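Long-range contacts in type III effector NopAA (Sinorhizobium fredii USDA 257, PDB 6SDU), which hydrolyses xyloglucan as a secreted type III effector of a symbiotic bacterium, through a glycoside hydrolase family 12 domain: residues 68-73 with 217-222; 103-108 with 120-125; 21-26 with 47-52; 34-39 with 74-79. All coordinates share one frame; numbering follows the deposited sequence.

Interaction 1 of 4, residues 68-73 with 217-222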
# COMPACT_ATOMS: atom_id res chain seq x y z
N PRO A 68 -18.38 2.58 6.92
CA PRO A 68 -17.46 3.51 6.25
C PRO A 68 -16.05 3.53 6.85
O PRO A 68 -15.85 3.36 8.05
CB PRO A 68 -18.13 4.89 6.44
CG PRO A 68 -19.58 4.59 6.82
CD PRO A 68 -19.53 3.28 7.53
N GLY A 69 -15.08 3.80 5.99
CA GLY A 69 -13.72 4.10 6.44
C GLY A 69 -12.82 2.89 6.51
O GLY A 69 -13.25 1.75 6.70
N ILE A 70 -11.52 3.16 6.33
CA ILE A 70 -10.48 2.14 6.45
C ILE A 70 -10.32 1.73 7.91
O ILE A 70 -10.20 2.58 8.80
CB ILE A 70 -9.16 2.67 5.86
CG1 ILE A 70 -9.32 2.80 4.35
CG2 ILE A 70 -7.98 1.76 6.12
CD1 ILE A 70 -8.21 3.53 3.78
N LYS A 71 -10.35 0.42 8.18
CA LYS A 71 -10.22 -0.08 9.54
C LYS A 71 -8.81 -0.51 9.89
O LYS A 71 -8.43 -0.42 11.06
CB LYS A 71 -11.15 -1.29 9.81
CG LYS A 71 -12.56 -1.15 9.27
CD LYS A 71 -13.25 0.05 9.86
CE LYS A 71 -14.72 0.03 9.50
NZ LYS A 71 -15.00 -0.04 8.02
N SER A 72 -8.03 -0.98 8.92
CA SER A 72 -6.76 -1.60 9.24
C SER A 72 -5.82 -1.52 8.05
O SER A 72 -6.24 -1.36 6.90
CB SER A 72 -6.99 -3.05 9.66
OG SER A 72 -7.47 -3.80 8.55
N TYR A 73 -4.53 -1.61 8.34
CA TYR A 73 -3.49 -1.74 7.31
C TYR A 73 -2.43 -2.70 7.82
O TYR A 73 -1.33 -2.28 8.20
CB TYR A 73 -2.88 -0.38 6.95
CG TYR A 73 -1.85 -0.42 5.80
CD1 TYR A 73 -2.16 -0.98 4.56
CD2 TYR A 73 -0.58 0.12 5.96
CE1 TYR A 73 -1.23 -1.01 3.52
CE2 TYR A 73 0.37 0.10 4.93
CZ TYR A 73 0.04 -0.46 3.71
OH TYR A 73 0.99 -0.49 2.69
N GLU A 217 -5.18 -2.23 2.86
CA GLU A 217 -6.05 -1.33 3.60
C GLU A 217 -7.46 -1.91 3.52
O GLU A 217 -8.06 -1.90 2.44
CB GLU A 217 -6.04 0.07 2.98
CG GLU A 217 -4.69 0.81 3.03
CD GLU A 217 -4.77 2.21 2.44
OE1 GLU A 217 -5.23 2.36 1.26
OE2 GLU A 217 -4.38 3.16 3.15
N ILE A 218 -7.99 -2.40 4.64
CA ILE A 218 -9.29 -3.08 4.64
C ILE A 218 -10.37 -2.12 5.10
O ILE A 218 -10.35 -1.61 6.23
CB ILE A 218 -9.26 -4.34 5.51
CG1 ILE A 218 -8.15 -5.26 5.05
CG2 ILE A 218 -10.63 -5.06 5.45
CD1 ILE A 218 -7.94 -6.41 5.94
N THR A 219 -11.34 -1.88 4.23
CA THR A 219 -12.52 -1.14 4.64
C THR A 219 -13.62 -2.08 5.10
O THR A 219 -14.26 -1.83 6.12
CB THR A 219 -12.97 -0.20 3.51
OG1 THR A 219 -12.00 0.86 3.38
CG2 THR A 219 -14.34 0.43 3.81
N SER A 220 -13.85 -3.17 4.37
CA SER A 220 -14.88 -4.14 4.76
C SER A 220 -14.45 -5.55 4.35
O SER A 220 -13.97 -5.75 3.23
CB SER A 220 -16.20 -3.72 4.12
OG SER A 220 -17.15 -4.76 4.09
N SER A 221 -14.60 -6.53 5.26
CA SER A 221 -14.37 -7.93 4.91
C SER A 221 -15.28 -8.82 5.75
O SER A 221 -14.80 -9.76 6.40
CB SER A 221 -12.90 -8.32 5.13
OG SER A 221 -12.51 -8.15 6.48
N PRO A 222 -16.59 -8.59 5.74
CA PRO A 222 -17.48 -9.27 6.69
C PRO A 222 -17.47 -10.78 6.47
O PRO A 222 -17.53 -11.26 5.33
CB PRO A 222 -18.85 -8.67 6.38
CG PRO A 222 -18.60 -7.55 5.41
CD PRO A 222 -17.36 -7.88 4.71
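Lys71 and Thr219 are joined through the lysine side chain, which folds back over its own segment to reach the other. Its CB lies 3.7 Å from Ile218 O, and CG lies over both Ile218 O and Thr219 O. A bend at chi2 (-59°) turns CD back, CE passes within 3.9 Å of Thr219 O, and a second bend at chi4 brings NZ in. NZ donates to Thr219 O at 2.7 Å, in the plane of that carbonyl, and to Gly69 O at 2.8 Å; Thr67 O takes a third bond, so three carbonyls grip the buried ammonium. Backbone bonds run alongside: Lys71 N gives to Ile218 O and Ile218 N to Ser72 O. Beyond them, Glu217 CG rests 3.5 Å from Tyr73 CD1, with ring and carboxylate planes 74° apart. Ile70 CD1 approaches the carboxylate, 3.9 Å from Glu217 OE2, while Ile70 CG1 meets Thr219 OG1 at 3.4 Å. Glu217 OE2 bonds O2 of the bound glucose unit, and Glu217 OE1 lies close to Asp105 OD1. Thr219 and Ser220 both face Ala103, a classic beta bulge. The contact thus brings Ile70 and Glu217 to the sugar-binding cleft on the concave sheet of a GH12 beta-jelly roll.

Interaction 2 of 4, residues 103-108 with 120-125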
# COMPACT_ATOMS: atom_id res chain seq x y z
N ALA A 103 -14.34 -4.70 0.64
CA ALA A 103 -13.87 -3.36 0.27
C ALA A 103 -12.43 -3.21 0.76
O ALA A 103 -12.19 -3.11 1.97
CB ALA A 103 -14.79 -2.29 0.84
N TRP A 104 -11.46 -3.23 -0.17
CA TRP A 104 -10.05 -3.20 0.21
C TRP A 104 -9.19 -2.83 -0.99
O TRP A 104 -9.63 -2.82 -2.15
CB TRP A 104 -9.60 -4.54 0.80
CG TRP A 104 -10.06 -5.74 -0.00
CD1 TRP A 104 -11.16 -6.51 0.25
CD2 TRP A 104 -9.45 -6.29 -1.18
NE1 TRP A 104 -11.27 -7.50 -0.70
CE2 TRP A 104 -10.23 -7.39 -1.58
CE3 TRP A 104 -8.32 -5.96 -1.93
CZ2 TRP A 104 -9.91 -8.17 -2.71
CZ3 TRP A 104 -8.00 -6.73 -3.04
CH2 TRP A 104 -8.79 -7.81 -3.42
N ASP A 105 -7.94 -2.49 -0.69
CA ASP A 105 -6.96 -2.25 -1.72
C ASP A 105 -5.62 -2.76 -1.20
O ASP A 105 -5.27 -2.53 -0.06
CB ASP A 105 -6.90 -0.77 -2.10
CG ASP A 105 -6.60 0.14 -0.91
OD1 ASP A 105 -5.40 0.44 -0.66
OD2 ASP A 105 -7.57 0.59 -0.26
N VAL A 106 -4.96 -3.59 -2.01
CA VAL A 106 -3.62 -4.07 -1.72
C VAL A 106 -2.68 -3.00 -2.28
O VAL A 106 -2.76 -2.67 -3.46
CB VAL A 106 -3.38 -5.44 -2.38
CG1 VAL A 106 -1.97 -5.93 -2.10
CG2 VAL A 106 -4.39 -6.46 -1.85
N ALA A 107 -1.81 -2.44 -1.43
CA ALA A 107 -1.03 -1.30 -1.92
C ALA A 107 0.37 -1.25 -1.32
O ALA A 107 0.58 -1.63 -0.16
CB ALA A 107 -1.73 0.03 -1.61
N TYR A 108 1.31 -0.70 -2.11
CA TYR A 108 2.59 -0.23 -1.61
C TYR A 108 2.34 1.09 -0.90
O TYR A 108 1.51 1.89 -1.33
CB TYR A 108 3.59 0.03 -2.76
CG TYR A 108 4.31 -1.21 -3.20
CD1 TYR A 108 5.43 -1.66 -2.51
CD2 TYR A 108 3.85 -1.95 -4.27
CE1 TYR A 108 6.09 -2.81 -2.89
CE2 TYR A 108 4.50 -3.11 -4.67
CZ TYR A 108 5.61 -3.54 -3.96
OH TYR A 108 6.27 -4.69 -4.33
N MET A 120 1.52 5.93 -2.76
CA MET A 120 0.81 4.66 -2.74
C MET A 120 0.77 4.07 -4.15
O MET A 120 0.57 4.79 -5.13
CB MET A 120 -0.64 4.81 -2.24
CG MET A 120 -0.83 5.47 -0.86
SD MET A 120 -2.43 5.02 -0.15
CE MET A 120 -2.07 3.34 0.36
N LEU A 121 0.97 2.76 -4.24
CA LEU A 121 0.84 2.03 -5.49
C LEU A 121 -0.15 0.90 -5.24
O LEU A 121 0.17 -0.04 -4.51
CB LEU A 121 2.18 1.49 -6.00
CG LEU A 121 3.43 2.38 -5.84
CD1 LEU A 121 4.70 1.60 -6.21
CD2 LEU A 121 3.30 3.63 -6.69
N TRP A 122 -1.36 1.02 -5.80
CA TRP A 122 -2.42 0.02 -5.64
C TRP A 122 -2.27 -1.07 -6.71
O TRP A 122 -2.47 -0.80 -7.90
CB TRP A 122 -3.80 0.67 -5.75
CG TRP A 122 -4.17 1.67 -4.63
CD1 TRP A 122 -3.32 2.39 -3.83
CD2 TRP A 122 -5.50 2.05 -4.23
NE1 TRP A 122 -4.03 3.18 -2.96
CE2 TRP A 122 -5.37 2.98 -3.18
CE3 TRP A 122 -6.79 1.67 -4.66
CZ2 TRP A 122 -6.48 3.56 -2.54
CZ3 TRP A 122 -7.90 2.24 -4.02
CH2 TRP A 122 -7.73 3.17 -2.97
N THR A 123 -1.94 -2.29 -6.30
CA THR A 123 -1.78 -3.38 -7.28
C THR A 123 -3.09 -4.12 -7.57
O THR A 123 -3.32 -4.50 -8.72
CB THR A 123 -0.73 -4.38 -6.81
OG1 THR A 123 -1.15 -5.00 -5.58
CG2 THR A 123 0.62 -3.68 -6.64
N ASN A 124 -3.91 -4.40 -6.56
CA ASN A 124 -5.20 -5.07 -6.75
C ASN A 124 -6.14 -4.48 -5.72
O ASN A 124 -5.73 -4.18 -4.59
CB ASN A 124 -5.10 -6.61 -6.59
CG ASN A 124 -6.29 -7.36 -7.22
OD1 ASN A 124 -7.24 -6.75 -7.75
ND2 ASN A 124 -6.25 -8.68 -7.14
N TYR A 125 -7.38 -4.22 -6.12
CA TYR A 125 -8.31 -3.50 -5.26
C TYR A 125 -9.73 -3.82 -5.71
O TYR A 125 -9.94 -4.41 -6.76
CB TYR A 125 -8.00 -1.99 -5.27
CG TYR A 125 -7.69 -1.40 -6.65
CD1 TYR A 125 -6.43 -1.57 -7.25
CD2 TYR A 125 -8.64 -0.65 -7.33
CE1 TYR A 125 -6.15 -1.03 -8.50
CE2 TYR A 125 -8.36 -0.11 -8.57
CZ TYR A 125 -7.13 -0.30 -9.16
OH TYR A 125 -6.88 0.24 -10.39
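Asp105 lies flat on the indole of Trp122: carboxylate and ring planes are only 6° apart. OD1 of Asp105 sits 3.6 Å above the indole plane, over its centre, and Asp105 CB makes a CH-pi contact 3.7 Å from the centroid of the six-membered ring of Trp122. Chi1 of 57° sets Asp105 CG between its backbone N and carbonyl carbon, above the benzo part of the indole. Beside it, Ala107 CB touches Trp122 CD1 at 3.6 Å and Met120 CE at 3.9 Å, while Met120 SD and Tyr125 CD2 border the indole edge in its plane.

The second shell is the antiparallel pairing of the two strands. Val106 N bonds Asn124 O at 2.8 Å, and Tyr108 N bonds Leu121 O at 2.7 Å; Thr123 N and Leu121 N return bonds to Val106 O and Tyr108 O. Between Val106 and Ala107 the register slips by one, a beta bulge, as the partner turns a corner at Thr123 and Asn124. Farther out, Leu179 packs on Trp122 and Tyr125.

The glucose ligand touches Met120 and Trp122. Because the carboxylate lies flat on the indole, Asp105 and Trp122 should limit each other's rotation, consistent with a preset Trp122 surface at the sugar site.

Interaction 3 of 4, residues 21-26 with 47-52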
# COMPACT_ATOMS: atom_id res chain seq x y z
N SER A 21 3.27 -14.69 14.98
CA SER A 21 1.85 -14.48 14.74
C SER A 21 1.32 -13.56 15.84
O SER A 21 1.78 -13.63 16.98
CB SER A 21 1.07 -15.80 14.75
OG SER A 21 -0.21 -15.62 14.18
N SER A 22 0.31 -12.76 15.51
CA SER A 22 -0.36 -11.92 16.50
C SER A 22 -1.78 -11.60 16.07
O SER A 22 -2.06 -11.43 14.87
CB SER A 22 0.40 -10.60 16.76
OG SER A 22 -0.35 -9.76 17.62
N HIS A 23 -2.69 -11.58 17.03
CA HIS A 23 -4.02 -11.03 16.79
C HIS A 23 -4.23 -9.71 17.53
O HIS A 23 -5.31 -9.13 17.44
CB HIS A 23 -5.10 -12.05 17.15
CG HIS A 23 -4.99 -12.59 18.53
ND1 HIS A 23 -5.30 -11.84 19.65
CD2 HIS A 23 -4.59 -13.80 18.99
CE1 HIS A 23 -5.10 -12.57 20.73
NE2 HIS A 23 -4.67 -13.76 20.36
N ALA A 24 -3.22 -9.23 18.23
CA ALA A 24 -3.31 -7.98 18.98
C ALA A 24 -3.23 -6.78 18.04
O ALA A 24 -2.40 -6.77 17.11
CB ALA A 24 -2.20 -7.88 20.02
N PRO A 25 -4.08 -5.78 18.22
CA PRO A 25 -3.95 -4.54 17.44
C PRO A 25 -2.56 -3.96 17.67
O PRO A 25 -2.08 -3.92 18.81
CB PRO A 25 -5.05 -3.64 18.01
CG PRO A 25 -5.97 -4.55 18.74
CD PRO A 25 -5.17 -5.69 19.22
N TYR A 26 -1.91 -3.56 16.58
CA TYR A 26 -0.58 -2.96 16.51
C TYR A 26 0.54 -3.89 16.97
O TYR A 26 1.65 -3.41 17.25
CB TYR A 26 -0.52 -1.62 17.28
CG TYR A 26 -1.33 -0.54 16.57
CD1 TYR A 26 -0.80 0.19 15.50
CD2 TYR A 26 -2.67 -0.29 16.94
CE1 TYR A 26 -1.56 1.16 14.84
CE2 TYR A 26 -3.42 0.68 16.30
CZ TYR A 26 -2.86 1.40 15.25
OH TYR A 26 -3.61 2.36 14.61
N PRO A 47 -11.91 -8.67 14.33
CA PRO A 47 -10.74 -9.51 14.59
C PRO A 47 -9.81 -9.51 13.39
O PRO A 47 -10.25 -9.43 12.24
CB PRO A 47 -11.33 -10.90 14.84
CG PRO A 47 -12.75 -10.82 14.36
CD PRO A 47 -13.18 -9.40 14.47
N GLN A 48 -8.51 -9.58 13.67
CA GLN A 48 -7.51 -9.60 12.62
C GLN A 48 -6.29 -10.33 13.14
O GLN A 48 -5.74 -9.92 14.16
CB GLN A 48 -7.12 -8.19 12.19
CG GLN A 48 -6.12 -8.17 11.07
CD GLN A 48 -5.88 -6.78 10.52
OE1 GLN A 48 -6.69 -6.26 9.74
NE2 GLN A 48 -4.75 -6.19 10.88
N THR A 49 -5.79 -11.29 12.36
CA THR A 49 -4.62 -12.08 12.77
C THR A 49 -3.61 -12.12 11.63
O THR A 49 -3.91 -12.60 10.53
CB THR A 49 -5.04 -13.51 13.17
OG1 THR A 49 -5.88 -13.45 14.33
CG2 THR A 49 -3.82 -14.42 13.43
N ILE A 50 -2.42 -11.64 11.92
CA ILE A 50 -1.30 -11.67 10.99
C ILE A 50 -0.37 -12.81 11.41
O ILE A 50 -0.18 -13.07 12.60
CB ILE A 50 -0.59 -10.30 10.99
CG1 ILE A 50 0.44 -10.18 9.85
CG2 ILE A 50 0.01 -10.00 12.36
CD1 ILE A 50 0.99 -8.76 9.72
N SER A 51 0.15 -13.55 10.43
CA SER A 51 1.13 -14.60 10.68
C SER A 51 2.27 -14.43 9.69
O SER A 51 2.04 -14.07 8.53
CB SER A 51 0.54 -16.02 10.60
OG SER A 51 0.27 -16.37 9.25
N VAL A 52 3.50 -14.64 10.17
CA VAL A 52 4.70 -14.51 9.36
C VAL A 52 5.38 -15.86 9.28
O VAL A 52 5.73 -16.46 10.31
CB VAL A 52 5.66 -13.46 9.92
CG1 VAL A 52 6.88 -13.37 9.01
CG2 VAL A 52 4.96 -12.13 10.04
O HOH W 1 -7.84 -9.86 16.49
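Ile50 O is gripped by two donors from the 21-26 segment. Ser22 N reaches it at 3.0 Å with an N-H...O angle of 163°. Ser21 OG reaches the same Ile50 O, also at 3.0 Å, but tilted 33° from the carbonyl plane; OG is anti to the backbone N of Ser21 (chi1 -165°), which places it beside the Ile50 carbonyl, where it also meets Ser51 CB. The return bond, Ile50 N to Ser22 O, completes the hydrogen-bonded pair of Ser22 and Ile50, and Ile50 CG2 packs 3.6 Å from Ser22 O. These bonds attach strand 20-22 as the outermost strand to 48-54, in the six-stranded antiparallel sheet of the GH12 sandwich. Strand 57-62 lies along the other side of 48-54, and the Gln48 amide bonds Asn38 of the facing sheet. Past Ser22 the first chain leaves the pairing in an ST turn, Ala24 N donating to Ser22 OG at 3.0 Å. At this exit His23 CB comes 3.2 Å from Thr49 OG1. A water then bridges the diverging chains, donating to His23 O at 2.8 Å and accepting from Gln48 N at 2.9 Å.

Interaction 4 of 4, residues 34-39 with 74-79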
# COMPACT_ATOMS: atom_id res chain seq x y z
N TYR A 34 13.22 -6.50 7.94
CA TYR A 34 11.81 -6.44 7.62
C TYR A 34 11.04 -6.38 8.93
O TYR A 34 11.44 -7.01 9.92
CB TYR A 34 11.37 -7.66 6.80
CG TYR A 34 11.91 -7.73 5.38
CD1 TYR A 34 13.20 -8.19 5.12
CD2 TYR A 34 11.11 -7.36 4.29
CE1 TYR A 34 13.69 -8.27 3.81
CE2 TYR A 34 11.60 -7.43 2.99
CZ TYR A 34 12.89 -7.88 2.75
OH TYR A 34 13.37 -7.95 1.46
N SER A 35 9.96 -5.61 8.95
CA SER A 35 9.07 -5.62 10.10
C SER A 35 7.64 -5.82 9.62
O SER A 35 7.29 -5.50 8.48
CB SER A 35 9.21 -4.35 10.95
OG SER A 35 8.81 -3.20 10.25
N TRP A 36 6.83 -6.42 10.49
CA TRP A 36 5.42 -6.69 10.21
C TRP A 36 4.58 -6.04 11.29
O TRP A 36 4.91 -6.14 12.48
CB TRP A 36 5.16 -8.19 10.15
CG TRP A 36 5.84 -8.90 8.98
CD1 TRP A 36 5.28 -9.22 7.77
CD2 TRP A 36 7.19 -9.38 8.94
NE1 TRP A 36 6.21 -9.86 6.97
CE2 TRP A 36 7.39 -9.97 7.67
CE3 TRP A 36 8.26 -9.37 9.85
CZ2 TRP A 36 8.61 -10.54 7.28
CZ3 TRP A 36 9.47 -9.94 9.47
CH2 TRP A 36 9.64 -10.51 8.19
N ASN A 37 3.49 -5.36 10.89
CA ASN A 37 2.65 -4.59 11.80
C ASN A 37 1.17 -4.91 11.60
O ASN A 37 0.64 -4.74 10.50
CB ASN A 37 2.90 -3.10 11.59
CG ASN A 37 4.36 -2.74 11.78
OD1 ASN A 37 4.78 -2.43 12.90
ND2 ASN A 37 5.15 -2.80 10.70
N ASN A 38 0.52 -5.38 12.67
CA ASN A 38 -0.92 -5.70 12.70
C ASN A 38 -1.75 -4.45 13.02
O ASN A 38 -2.44 -4.38 14.03
CB ASN A 38 -1.19 -6.79 13.73
CG ASN A 38 -2.49 -7.50 13.48
OD1 ASN A 38 -2.92 -7.62 12.33
ND2 ASN A 38 -3.15 -7.97 14.54
N ASP A 39 -1.69 -3.47 12.12
CA ASP A 39 -2.32 -2.17 12.37
C ASP A 39 -3.83 -2.22 12.17
O ASP A 39 -4.29 -2.46 11.05
CB ASP A 39 -1.71 -1.10 11.48
CG ASP A 39 -0.31 -0.75 11.86
OD1 ASP A 39 0.28 -1.49 12.70
OD2 ASP A 39 0.20 0.27 11.34
N PRO A 74 -2.74 -4.00 7.86
CA PRO A 74 -1.68 -5.00 8.11
C PRO A 74 -0.61 -4.90 7.03
O PRO A 74 -0.91 -4.87 5.83
CB PRO A 74 -2.41 -6.34 8.03
CG PRO A 74 -3.66 -6.05 7.26
CD PRO A 74 -4.04 -4.64 7.64
N HIS A 75 0.65 -4.82 7.45
CA HIS A 75 1.65 -4.60 6.41
C HIS A 75 3.02 -5.06 6.87
O HIS A 75 3.28 -5.22 8.06
CB HIS A 75 1.72 -3.13 6.01
CG HIS A 75 2.27 -2.24 7.08
ND1 HIS A 75 1.49 -1.73 8.09
CD2 HIS A 75 3.51 -1.75 7.28
CE1 HIS A 75 2.23 -0.97 8.87
NE2 HIS A 75 3.46 -0.97 8.41
N VAL A 76 3.87 -5.26 5.88
CA VAL A 76 5.29 -5.50 6.03
C VAL A 76 5.99 -4.20 5.65
O VAL A 76 5.48 -3.43 4.83
CB VAL A 76 5.72 -6.68 5.13
CG1 VAL A 76 5.38 -6.38 3.66
CG2 VAL A 76 7.21 -7.04 5.29
N ALA A 77 7.10 -3.88 6.32
CA ALA A 77 7.82 -2.64 6.07
C ALA A 77 9.32 -2.88 5.98
O ALA A 77 9.87 -3.73 6.68
CB ALA A 77 7.53 -1.58 7.18
N PHE A 78 9.98 -2.07 5.14
CA PHE A 78 11.42 -2.14 4.91
C PHE A 78 12.01 -0.73 4.87
O PHE A 78 11.62 0.10 4.04
CB PHE A 78 11.71 -2.88 3.59
CG PHE A 78 13.18 -3.22 3.36
CD1 PHE A 78 14.02 -2.34 2.66
CD2 PHE A 78 13.72 -4.43 3.80
CE1 PHE A 78 15.36 -2.66 2.43
CE2 PHE A 78 15.06 -4.75 3.57
CZ PHE A 78 15.88 -3.86 2.88
N ASN A 79 13.01 -0.47 5.72
CA ASN A 79 13.61 0.85 5.82
C ASN A 79 14.70 1.08 4.76
O ASN A 79 15.51 0.19 4.49
CB ASN A 79 14.21 1.04 7.21
CG ASN A 79 13.85 2.38 7.79
OD1 ASN A 79 14.36 3.41 7.36
ND2 ASN A 79 12.96 2.37 8.79
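Phe78 points an edge at the face of Tyr34: the two ring planes are inclined by 56°, their centroids are 4.9 Å apart, and Phe78 CD2 stands 3.6 Å above the Tyr34 plane over its centre. CG of Phe78 is anti to its backbone N, which starts the ring off on the Tyr34 side. Val76 CG2 borders the edge of the same tyrosine ring and also lies over a face of Trp36. There Val76 CG2 makes a CH-pi contact 3.8 Å from the centroid of the five-membered ring of Trp36, offset toward the rim near NE1; the two side chains run side by side, pointing the same way. Trp36 in turn meets Trp58 edge-to-face, and Tyr34 OH bonds Val234 N.

On the other face, Asn37 and His75 cross with amide and ring planes 23° apart, Asn37 CB lying 3.5 Å from His75 CE1. Asp39 OD2 approaches the same His75 CE1 at 3.4 Å, in the plane of the imidazole, although its carboxylate is turned 84° from the ring. His75 ND1 bonds Tyr73 O and its ring stacks with that of Tyr73, which together should restrain its rotation. Reciprocal backbone bonds join Ser35 with Ala77, as in Ser35 N to Ala77 O at 2.9 Å, and likewise Asn37 with His75. One face, carrying Tyr34, Trp36, Val76 and Phe78, turns to the opposing sheet, where Val76 meets Trp232 and Phe78 meets Val234: the sheet-on-sheet packing of the GH12 beta-jelly roll.

From the N terminus, the 21-26 segment opens interaction 3 and 34-39 opens interaction 4 before 47-52 closes the first loop, so the two cross. Interaction 1 opens at 68-73, just ahead of 74-79, which closes interaction 4; these cross as well, sharing strand 72-83. The hairpin of interaction 2 then opens and closes entirely within the long excursion before 217-222 closes interaction 1. Interactions 1, 2 and 4 thereby tie 34-40, 72-83, 208-218, 103-112 and 117-125 into one sheet, whereas interaction 3 belongs to the other. Through the side chain of Gln48, interaction 3 meets both interaction 1 and interaction 4.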